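Local coordinates for protein putative 4-hydroxybenzoyl-CoA thioesterase (Geobacillus stearothermophilus, PDB 2OIW) that probably hydrolyses acyl-CoA thioesters, as a hot-dog-fold thioesterase of the 4-hydroxybenzoyl-CoA type, at residues T25-W30 against E90-N95; K40-D45 against V125-H130; V105-N110 against G114-I119. All blocks are in the same frame, centred on the assembly; numbering follows the deposited sequence.

Interaction 1: T25-W30 against E90-N95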
# COMPACT_ATOMS: atom_id res chain seq x y z
N THR A 25 7.31 -2.20 5.48
CA THR A 25 5.92 -1.78 5.71
C THR A 25 4.92 -2.85 5.29
O THR A 25 3.74 -2.78 5.66
CB THR A 25 5.59 -0.46 5.05
OG1 THR A 25 5.62 -0.63 3.62
CG2 THR A 25 6.62 0.63 5.49
N THR A 26 5.41 -3.84 4.54
CA THR A 26 4.61 -4.99 4.11
C THR A 26 4.33 -5.94 5.25
O THR A 26 3.27 -6.53 5.30
CB THR A 26 5.28 -5.72 2.91
OG1 THR A 26 5.23 -4.85 1.78
CG2 THR A 26 4.55 -7.00 2.53
N VAL A 27 5.27 -6.09 6.17
CA VAL A 27 5.11 -7.02 7.27
C VAL A 27 3.84 -6.75 8.15
O VAL A 27 3.07 -7.67 8.44
CB VAL A 27 6.43 -7.14 8.10
CG1 VAL A 27 6.22 -7.93 9.39
CG2 VAL A 27 7.52 -7.81 7.24
N PRO A 28 3.65 -5.50 8.62
CA PRO A 28 2.40 -5.28 9.32
C PRO A 28 1.17 -5.57 8.47
O PRO A 28 0.11 -5.86 9.02
CB PRO A 28 2.48 -3.79 9.69
CG PRO A 28 3.92 -3.52 9.80
CD PRO A 28 4.53 -4.32 8.68
N VAL A 29 1.30 -5.50 7.14
CA VAL A 29 0.15 -5.72 6.26
C VAL A 29 -0.18 -7.22 6.27
O VAL A 29 -1.34 -7.61 6.35
CB VAL A 29 0.39 -5.20 4.83
CG1 VAL A 29 -0.65 -5.70 3.89
CG2 VAL A 29 0.39 -3.66 4.78
N TRP A 30 0.86 -8.04 6.24
CA TRP A 30 0.71 -9.50 6.30
C TRP A 30 0.28 -10.00 7.70
O TRP A 30 -0.54 -10.94 7.84
CB TRP A 30 2.07 -10.09 5.90
CG TRP A 30 2.37 -9.96 4.43
CD1 TRP A 30 1.53 -9.53 3.43
CD2 TRP A 30 3.58 -10.36 3.79
NE1 TRP A 30 2.18 -9.59 2.21
CE2 TRP A 30 3.43 -10.10 2.41
CE3 TRP A 30 4.80 -10.86 4.26
CZ2 TRP A 30 4.46 -10.36 1.51
CZ3 TRP A 30 5.79 -11.14 3.36
CH2 TRP A 30 5.62 -10.89 2.00
N GLU A 90 2.80 -13.24 16.84
CA GLU A 90 2.72 -13.60 15.42
C GLU A 90 4.09 -13.73 14.78
O GLU A 90 5.06 -13.05 15.21
CB GLU A 90 1.83 -12.57 14.66
CG GLU A 90 2.17 -11.11 15.02
CD GLU A 90 0.99 -10.14 14.97
OE1 GLU A 90 -0.10 -10.50 14.43
OE2 GLU A 90 1.17 -9.00 15.48
N GLU A 91 4.19 -14.59 13.77
CA GLU A 91 5.46 -14.82 13.09
C GLU A 91 5.21 -14.96 11.59
O GLU A 91 4.16 -15.44 11.19
CB GLU A 91 6.13 -16.10 13.59
CG GLU A 91 6.70 -16.03 14.97
CD GLU A 91 7.43 -17.29 15.37
OE1 GLU A 91 7.42 -18.27 14.59
OE2 GLU A 91 7.99 -17.30 16.50
N ILE A 92 6.17 -14.52 10.78
CA ILE A 92 6.12 -14.81 9.35
C ILE A 92 7.32 -15.66 8.96
O ILE A 92 8.46 -15.33 9.33
CB ILE A 92 6.06 -13.52 8.49
CG1 ILE A 92 4.88 -12.65 8.91
CG2 ILE A 92 5.91 -13.87 7.03
CD1 ILE A 92 4.85 -11.34 8.21
N HIS A 93 7.05 -16.76 8.26
CA HIS A 93 8.06 -17.69 7.79
C HIS A 93 8.11 -17.69 6.25
O HIS A 93 7.11 -17.42 5.57
CB HIS A 93 7.77 -19.13 8.26
CG HIS A 93 7.77 -19.32 9.75
ND1 HIS A 93 8.10 -20.52 10.33
CD2 HIS A 93 7.47 -18.48 10.77
CE1 HIS A 93 8.01 -20.41 11.65
NE2 HIS A 93 7.62 -19.18 11.94
N GLN A 94 9.29 -17.99 5.72
CA GLN A 94 9.47 -18.21 4.28
C GLN A 94 10.54 -19.28 4.15
O GLN A 94 11.52 -19.27 4.90
CB GLN A 94 9.89 -16.93 3.55
CG GLN A 94 10.01 -17.08 2.01
CD GLN A 94 10.22 -15.75 1.28
OE1 GLN A 94 11.22 -15.06 1.48
NE2 GLN A 94 9.26 -15.38 0.43
N ASN A 95 10.34 -20.24 3.24
CA ASN A 95 11.32 -21.32 3.06
C ASN A 95 11.60 -22.05 4.37
O ASN A 95 12.73 -22.48 4.63
CB ASN A 95 12.62 -20.75 2.48
CG ASN A 95 13.48 -21.83 1.82
OD1 ASN A 95 12.95 -22.75 1.16
ND2 ASN A 95 14.80 -21.76 2.03
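Ile92 reaches from strand 85-94 into the corner between Val27 and Trp30 on helix 27-34, and its CD1 does the touching on both sides. That methyl lies 3.8 Å from Trp30 CB and 3.9 Å from Val27 CG1. With CG1 of Ile92 anti to the carbonyl carbon (chi1 -55°) and the branch extended beyond it (chi2 174°), the end of the chain is carried out from the sheet to the helix. It comes to the indole of Trp30 at the edge, near the ring plane, with CE3 the closest ring atom at 4.0 Å from Ile92 CD1; the two side chains run at about a right angle. CG2 of Thr26 sits 3.3 Å above one face of the indole, nearer its border than its middle.

No hydrogen bond links the segments, so the join is purely apolar, and all three touching residues are buried. Met66 and strands 53-62 and 72-81 continue the packing: Met66 lies against both Val27 and Ile92, Val60 and Tyr62 against Val27, and Val72 against Trp30 and Ile92. Such a helix laid against a curved antiparallel sheet, with aliphatic side chains of the strands meeting its inward face, is characteristic of the hot-dog fold, whose central helix the sheet wraps.

Interaction 2: K40-D45 against V125-H130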
# COMPACT_ATOMS: atom_id res chain seq x y z
N LYS A 40 -12.86 -12.05 12.85
CA LYS A 40 -14.11 -12.72 12.55
C LYS A 40 -14.84 -13.17 13.83
O LYS A 40 -16.07 -13.24 13.83
CB LYS A 40 -13.88 -13.89 11.58
CG LYS A 40 -15.10 -14.26 10.78
CD LYS A 40 -14.87 -15.52 9.94
CE LYS A 40 -16.11 -15.88 9.12
NZ LYS A 40 -17.38 -15.94 9.96
N LEU A 41 -14.10 -13.42 14.91
CA LEU A 41 -14.73 -13.80 16.18
C LEU A 41 -15.51 -12.66 16.85
O LEU A 41 -16.57 -12.88 17.47
CB LEU A 41 -13.70 -14.38 17.15
CG LEU A 41 -13.09 -15.72 16.72
CD1 LEU A 41 -11.90 -16.04 17.59
CD2 LEU A 41 -14.11 -16.87 16.77
N PHE A 42 -15.00 -11.44 16.68
CA PHE A 42 -15.60 -10.19 17.16
C PHE A 42 -16.68 -9.61 16.25
O PHE A 42 -17.61 -8.97 16.74
CB PHE A 42 -14.51 -9.15 17.40
CG PHE A 42 -13.66 -9.46 18.57
CD1 PHE A 42 -14.06 -9.09 19.85
CD2 PHE A 42 -12.50 -10.22 18.42
CE1 PHE A 42 -13.28 -9.42 20.96
CE2 PHE A 42 -11.73 -10.54 19.52
CZ PHE A 42 -12.13 -10.14 20.79
N THR A 43 -16.53 -9.81 14.94
CA THR A 43 -17.49 -9.34 13.95
C THR A 43 -17.65 -10.47 12.94
O THR A 43 -16.98 -10.47 11.89
CB THR A 43 -16.96 -8.07 13.27
OG1 THR A 43 -16.54 -7.13 14.27
CG2 THR A 43 -18.03 -7.44 12.40
N PRO A 44 -18.52 -11.45 13.25
CA PRO A 44 -18.83 -12.58 12.38
C PRO A 44 -19.10 -12.31 10.90
O PRO A 44 -18.59 -13.03 10.07
CB PRO A 44 -20.04 -13.20 13.06
CG PRO A 44 -19.72 -12.98 14.52
CD PRO A 44 -19.22 -11.58 14.55
N ASP A 45 -19.89 -11.28 10.57
CA ASP A 45 -20.15 -10.92 9.17
C ASP A 45 -19.09 -10.00 8.56
O ASP A 45 -19.20 -9.61 7.41
CB ASP A 45 -21.54 -10.29 9.02
CG ASP A 45 -21.67 -8.95 9.75
OD1 ASP A 45 -20.75 -8.53 10.51
OD2 ASP A 45 -22.74 -8.32 9.58
N VAL A 125 -13.70 -18.20 25.41
CA VAL A 125 -13.61 -19.64 25.19
C VAL A 125 -12.97 -19.96 23.84
O VAL A 125 -12.04 -20.78 23.76
CB VAL A 125 -15.00 -20.30 25.24
CG1 VAL A 125 -14.85 -21.83 25.26
CG2 VAL A 125 -15.76 -19.80 26.45
N LYS A 126 -13.46 -19.30 22.78
CA LYS A 126 -12.91 -19.48 21.43
C LYS A 126 -11.43 -19.10 21.32
O LYS A 126 -10.62 -19.82 20.72
CB LYS A 126 -13.75 -18.69 20.41
CG LYS A 126 -15.23 -19.09 20.44
CD LYS A 126 -15.98 -18.65 19.21
CE LYS A 126 -17.06 -19.67 18.90
NZ LYS A 126 -16.48 -21.05 18.67
N LEU A 127 -11.09 -17.96 21.93
CA LEU A 127 -9.71 -17.46 21.96
C LEU A 127 -8.75 -18.37 22.74
O LEU A 127 -7.62 -18.56 22.31
CB LEU A 127 -9.68 -16.05 22.54
CG LEU A 127 -10.36 -14.92 21.76
CD1 LEU A 127 -10.56 -13.69 22.65
CD2 LEU A 127 -9.57 -14.58 20.50
N ARG A 128 -9.22 -18.93 23.86
CA ARG A 128 -8.40 -19.80 24.72
C ARG A 128 -7.83 -21.00 23.95
O ARG A 128 -6.80 -21.56 24.31
CB ARG A 128 -9.20 -20.33 25.93
CG ARG A 128 -9.33 -19.41 27.15
CD ARG A 128 -10.43 -19.93 28.11
NE ARG A 128 -11.04 -18.83 28.87
CZ ARG A 128 -12.23 -18.85 29.45
NH1 ARG A 128 -13.01 -19.93 29.37
NH2 ARG A 128 -12.66 -17.78 30.11
N GLU A 129 -8.53 -21.39 22.89
CA GLU A 129 -8.10 -22.54 22.12
C GLU A 129 -7.21 -22.13 20.96
O GLU A 129 -6.92 -22.94 20.09
CB GLU A 129 -9.31 -23.38 21.68
CG GLU A 129 -9.47 -24.77 22.39
CD GLU A 129 -9.31 -24.75 23.91
OE1 GLU A 129 -10.01 -23.96 24.60
OE2 GLU A 129 -8.49 -25.55 24.43
N HIS A 130 -6.78 -20.87 20.94
CA HIS A 130 -5.74 -20.42 20.01
C HIS A 130 -4.60 -19.71 20.73
O HIS A 130 -3.98 -18.80 20.20
CB HIS A 130 -6.33 -19.55 18.88
CG HIS A 130 -7.40 -20.22 18.09
ND1 HIS A 130 -7.15 -21.27 17.23
CD2 HIS A 130 -8.74 -20.00 18.03
CE1 HIS A 130 -8.29 -21.67 16.68
NE2 HIS A 130 -9.26 -20.91 17.14
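The last turns of helices 36-42 and 121-128 lie side by side with Leu41 and Lys126 nearest in backbone, their CA atoms 7.9 Å apart. This is helix-helix packing at the periphery of a hot-dog domain, where a C-terminal helix meets the helical segment that follows the central one.

Leu41 has the largest share of the contact and divides its two methyls between neighbouring residues. CD1 of Leu41 meets Leu127 CD2 at 4.0 Å, the two leucines lying alongside and pointing opposite ways, while Leu41 CD2 sits 3.6 Å from Lys126 CD and somewhat farther from its CB. Lys126 takes part through its aliphatic stem; the chain bends at chi3 (147°) and chi4, and its ammonium end leads away from the partner. In Leu41 the CG is anti to the carbonyl carbon (chi1 -66°), which directs the isobutyl group across to the other helix. The arrangement grades from exposed Lys126 on the outside to buried Leu127 and Phe42 on the inside.

On that inner side Leu127 also packs on Ile78 and Ile81 of strand 72-81 and on Leu86 of strand 85-94, and Phe42 packs on Leu86 too, so the helix pair is seated on the sheet. From the last turn of helix 36-42, Lys40 NZ reaches the residues beyond the helix and donates to Pro44 O at 3.2 Å, in the carbonyl plane. Across the helices, the Phe42 ring reaches Leu127 obliquely, Phe42 CZ lying 4.3 Å from Leu127 CD1.

Interaction 3: V105-N110 against G114-I119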
# COMPACT_ATOMS: atom_id res chain seq x y z
N VAL A 105 -1.24 -5.46 20.31
CA VAL A 105 -2.27 -5.39 21.36
C VAL A 105 -3.46 -4.67 20.72
O VAL A 105 -3.30 -3.60 20.12
CB VAL A 105 -1.76 -4.61 22.60
CG1 VAL A 105 -2.81 -4.61 23.74
CG2 VAL A 105 -0.39 -5.17 23.09
N TYR A 106 -4.62 -5.28 20.83
CA TYR A 106 -5.87 -4.76 20.29
C TYR A 106 -6.84 -4.55 21.45
O TYR A 106 -6.76 -5.26 22.44
CB TYR A 106 -6.46 -5.78 19.34
CG TYR A 106 -6.00 -5.64 17.90
CD1 TYR A 106 -4.81 -6.21 17.47
CD2 TYR A 106 -6.77 -4.94 16.96
CE1 TYR A 106 -4.38 -6.06 16.14
CE2 TYR A 106 -6.35 -4.81 15.62
CZ TYR A 106 -5.17 -5.38 15.22
OH TYR A 106 -4.74 -5.20 13.91
N VAL A 107 -7.72 -3.57 21.33
CA VAL A 107 -8.79 -3.41 22.29
C VAL A 107 -10.12 -3.72 21.60
O VAL A 107 -10.33 -3.33 20.45
CB VAL A 107 -8.79 -2.01 22.99
CG1 VAL A 107 -9.00 -0.87 21.98
CG2 VAL A 107 -9.83 -1.95 24.10
N ASN A 108 -10.98 -4.47 22.28
CA ASN A 108 -12.37 -4.69 21.84
C ASN A 108 -13.16 -3.43 22.18
O ASN A 108 -13.52 -3.20 23.34
CB ASN A 108 -12.97 -5.91 22.56
CG ASN A 108 -14.49 -6.04 22.35
OD1 ASN A 108 -15.02 -5.84 21.25
ND2 ASN A 108 -15.19 -6.41 23.41
N PHE A 109 -13.40 -2.59 21.17
CA PHE A 109 -14.10 -1.35 21.37
C PHE A 109 -15.55 -1.44 20.89
O PHE A 109 -15.83 -1.72 19.72
CB PHE A 109 -13.36 -0.16 20.73
CG PHE A 109 -13.81 1.15 21.25
CD1 PHE A 109 -13.25 1.68 22.40
CD2 PHE A 109 -14.84 1.85 20.63
CE1 PHE A 109 -13.70 2.90 22.95
CE2 PHE A 109 -15.31 3.07 21.14
CZ PHE A 109 -14.73 3.60 22.30
N ASN A 110 -16.48 -1.21 21.82
CA ASN A 110 -17.90 -1.11 21.51
C ASN A 110 -18.25 0.32 21.10
O ASN A 110 -18.36 1.22 21.95
CB ASN A 110 -18.76 -1.59 22.68
CG ASN A 110 -20.21 -1.90 22.29
OD1 ASN A 110 -20.88 -1.13 21.59
ND2 ASN A 110 -20.72 -3.03 22.77
N GLY A 114 -19.79 3.24 23.06
CA GLY A 114 -18.68 4.17 23.14
C GLY A 114 -17.69 3.91 24.27
O GLY A 114 -17.21 4.85 24.90
N ARG A 115 -17.39 2.64 24.54
CA ARG A 115 -16.34 2.28 25.52
C ARG A 115 -15.69 0.93 25.17
O ARG A 115 -16.28 0.13 24.45
CB ARG A 115 -16.89 2.29 26.97
CG ARG A 115 -18.04 1.30 27.23
CD ARG A 115 -18.59 1.41 28.64
NE ARG A 115 -19.80 0.59 28.79
CZ ARG A 115 -21.05 1.07 28.75
NH1 ARG A 115 -21.26 2.37 28.60
NH2 ARG A 115 -22.09 0.24 28.88
N PRO A 116 -14.46 0.68 25.67
CA PRO A 116 -13.86 -0.64 25.52
C PRO A 116 -14.72 -1.65 26.27
O PRO A 116 -15.29 -1.32 27.29
CB PRO A 116 -12.51 -0.49 26.21
CG PRO A 116 -12.22 0.98 26.14
CD PRO A 116 -13.54 1.60 26.39
N GLU A 117 -14.83 -2.85 25.73
CA GLU A 117 -15.82 -3.82 26.17
C GLU A 117 -15.10 -5.05 26.68
O GLU A 117 -14.31 -5.64 25.96
CB GLU A 117 -16.79 -4.17 25.02
CG GLU A 117 -18.02 -5.07 25.37
CD GLU A 117 -18.67 -5.75 24.15
OE1 GLU A 117 -17.97 -6.36 23.33
OE2 GLU A 117 -19.92 -5.68 24.01
N PRO A 118 -15.31 -5.40 27.94
CA PRO A 118 -14.90 -6.74 28.35
C PRO A 118 -15.31 -7.78 27.31
O PRO A 118 -16.51 -7.92 26.99
CB PRO A 118 -15.63 -6.94 29.68
CG PRO A 118 -15.65 -5.56 30.28
CD PRO A 118 -15.84 -4.62 29.08
N ILE A 119 -14.31 -8.46 26.77
CA ILE A 119 -14.51 -9.49 25.77
C ILE A 119 -15.60 -10.45 26.26
O ILE A 119 -15.48 -11.00 27.34
CB ILE A 119 -13.20 -10.25 25.53
CG1 ILE A 119 -12.11 -9.26 25.08
CG2 ILE A 119 -13.42 -11.39 24.56
CD1 ILE A 119 -10.74 -9.89 24.89
O HOH W 1 -17.67 -4.33 21.31
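Glu117 faces Asn108 and Asn110 across the antiparallel hairpin of strands 97-110 and 115-116, in which Gly114 and Arg115 together face Asn110 as a G1 beta bulge. Glu117 CB lies 3.2 Å from Asn108 ND2, and CG, anti to the backbone N (chi1 -173°), continues outward beside the same amide. The extended chain then sets the carboxylate between two asparagines. OE1 accepts from Asn108 ND2 at 2.8 Å through its anti lone pair, almost straight (168°) and in the amide plane. OE2 takes Asn110 ND2 at 3.0 Å from above the carboxylate plane, with the amide and carboxylate planes nearly perpendicular. The second hydrogen of Asn108 ND2 goes to Glu117 O, which it meets from above the carbonyl plane, so one amide grips both side chain and backbone of Glu117. In return Glu117 N donates to Asn108 O.

On the face that carries Phe109 and Pro116, away from Asn110 and Arg115, Pro116 packs against Val107 and Phe109, and the Phe109 ring lies over the Arg115 carbonyl carbon. A water donates to Asn108 OD1 at 3.1 Å and, weakly, to Glu117 OE1 at 2.9 Å.

From the N terminus, after strand 5-9, the chain enters helix 27-34, which interaction 1 later ties to strand 85-94, closing a loop that includes strands 53-62 and 72-81. Before that loop closes, helix 36-42 opens interaction 2, which closes only at helix 121-128; the two loops therefore cross. Interaction 3 comes after interaction 1 has closed: it is a local hairpin between strands 97-110 and 115-116, nested inside the loop of interaction 2. Interactions 1 and 3 reach the same sheet from opposite sides of the chain's centre, about 26 Å apart between centres. Interactions 2 and 3 touch, Ile119 packing on both Phe42 and Leu127.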